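Side-chain contact in Lmo0794 protein (Listeria monocytogenes, PDB 3EW7), which is of unknown function but probably binds NAD or NADP in a Rossmann-type fold and may act as an oxidoreductase: residues 72-75 and 76-80. The protein carries 3 engineered substitutions. Sequence-based numbering, arbitrary orientation.
Sequences SPDE and AEKHV
Ser72, Asp74 and Lys78 form a short polar chain along one side of a turn, with the aspartate in the middle. The small hydroxyl of the serine begins it: Ser72 OG donates to Asp74 OD2 at 2.6 Å, meeting that oxygen from above the carboxylate plane. From Pro73 to Glu75 the backbone angles are helical. Pro73 suits the start of such a stretch, since its ring restrains phi near the helical value (-55°) and its lack of an N-H is well tolerated in a first turn; the small methyl of Ala76 lies beside its carbonyl O.

Asp74 works with both ends. Its carbonyl O accepts Glu77 N at 2.9 Å, nearly straight at 166°, with the donor well above the carbonyl plane. With CG between backbone N and carbonyl carbon (chi1 74°), the carboxylate is shared: while OD2 takes the serine, OD1 forms a salt bridge to Lys78 NZ at 2.7 Å through its anti lone pair. Two partners on separate oxygens limit rotation of the group. Lysine's length and flexibility let its ammonium group reach back four residues, the bend at chi3 carrying NZ to the carboxylate.

The side chain of Glu75, extended beyond CG, reaches the preceding loop, where its carboxylate answers buried N-H groups: OE1 accepts those of Gly70 and Ile71. Its carbonyl O makes a weak bond to Lys78 N and lies over one face of the His79 imidazole, 3.4 Å above the plane and offset toward the rim. Histidine suits this buried place because its ring packs edge-to-face with Tyr69 while NE2 bonds to Tyr69 O.

The turn lies in the loop between strand 64-67 of the parallel sheet and helix 79-90, with Lys78 at the N-cap position, and Gln137 of helix 131-142 bonds weakly to His79 O.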
loop_
_atom_site.group_PDB
_atom_site.type_symbol
_atom_site.label_atom_id
_atom_site.label_comp_id
_atom_site.label_asym_id
_atom_site.label_seq_id
_atom_site.Cartn_x
_atom_site.Cartn_y
_atom_site.Cartn_z
ATOM N N SER A 72 11.365 5.867 -4.210
ATOM C CA SER A 72 12.684 6.473 -4.361
ATOM C C SER A 72 13.509 6.424 -3.075
ATOM O O SER A 72 13.014 6.040 -2.018
ATOM C CB SER A 72 12.523 7.922 -4.799
ATOM O OG SER A 72 12.037 8.684 -3.713
ATOM N N PRO A 73 14.784 6.846 -3.156
ATOM C CA PRO A 73 15.707 6.852 -2.018
ATOM C C PRO A 73 15.212 7.600 -0.786
ATOM O O PRO A 73 15.360 7.113 0.340
ATOM C CB PRO A 73 16.965 7.493 -2.597
ATOM C CG PRO A 73 16.879 7.168 -4.059
ATOM C CD PRO A 73 15.438 7.417 -4.348
ATOM N N ASP A 74 14.639 8.782 -0.995
ATOM C CA ASP A 74 14.162 9.590 0.122
ATOM C C ASP A 74 12.954 8.966 0.798
ATOM O O ASP A 74 12.852 8.975 2.027
ATOM C CB ASP A 74 13.833 11.009 -0.343
ATOM C CG ASP A 74 12.557 11.081 -1.145
ATOM O OD1 ASP A 74 11.505 11.432 -0.564
ATOM O OD2 ASP A 74 12.607 10.781 -2.353
ATOM N N GLU A 75 12.040 8.418 0.002
ATOM C CA GLU A 75 10.863 7.781 0.564
ATOM C C GLU A 75 11.322 6.602 1.397
ATOM O O GLU A 75 10.587 6.108 2.238
ATOM C CB GLU A 75 9.919 7.289 -0.533
ATOM C CG GLU A 75 9.330 8.385 -1.400
ATOM C CD GLU A 75 8.078 7.947 -2.152
ATOM O OE1 GLU A 75 7.821 6.723 -2.255
ATOM O OE2 GLU A 75 7.356 8.839 -2.651
ATOM N N ALA A 76 12.552 6.160 1.168
ATOM C CA ALA A 76 13.090 5.015 1.888
ATOM C C ALA A 76 13.487 5.347 3.314
ATOM O O ALA A 76 13.731 4.449 4.114
ATOM C CB ALA A 76 14.281 4.431 1.133
ATOM N N GLU A 77 13.552 6.629 3.644
ATOM C CA GLU A 77 13.917 7.001 5.004
ATOM C C GLU A 77 12.683 7.475 5.763
ATOM O O GLU A 77 12.726 7.669 6.981
ATOM C CB GLU A 77 14.946 8.131 4.991
ATOM C CG GLU A 77 15.971 8.048 3.888
ATOM C CD GLU A 77 16.879 9.262 3.873
ATOM O OE1 GLU A 77 17.488 9.547 2.820
ATOM O OE2 GLU A 77 16.988 9.931 4.918
ATOM N N LYS A 78 11.582 7.648 5.038
ATOM C CA LYS A 78 10.340 8.149 5.617
ATOM C C LYS A 78 9.212 7.135 5.793
ATOM O O LYS A 78 8.052 7.520 5.925
ATOM C CB LYS A 78 9.838 9.318 4.764
ATOM C CG LYS A 78 10.768 10.520 4.786
ATOM C CD LYS A 78 10.303 11.669 3.907
ATOM C CE LYS A 78 10.617 11.406 2.461
ATOM N NZ LYS A 78 10.409 12.623 1.635
ATOM N N HIS A 79 9.543 5.850 5.810
ATOM C CA HIS A 79 8.516 4.818 5.950
ATOM C C HIS A 79 7.755 4.828 7.267
ATOM O O HIS A 79 6.533 4.939 7.288
ATOM C CB HIS A 79 9.125 3.433 5.730
ATOM C CG HIS A 79 9.174 3.030 4.295
ATOM N ND1 HIS A 79 10.350 2.952 3.581
ATOM C CD2 HIS A 79 8.184 2.719 3.426
ATOM C CE1 HIS A 79 10.082 2.608 2.334
ATOM N NE2 HIS A 79 8.773 2.461 2.215
ATOM N N VAL A 80 8.482 4.692 8.365
ATOM C CA VAL A 80 7.875 4.684 9.683
ATOM C C VAL A 80 7.127 5.988 9.945
ATOM O O VAL A 80 6.045 5.999 10.531
ATOM C CB VAL A 80 8.959 4.477 10.769
ATOM C CG1 VAL A 80 10.206 5.283 10.401
ATOM C CG2 VAL A 80 8.424 4.900 12.141
#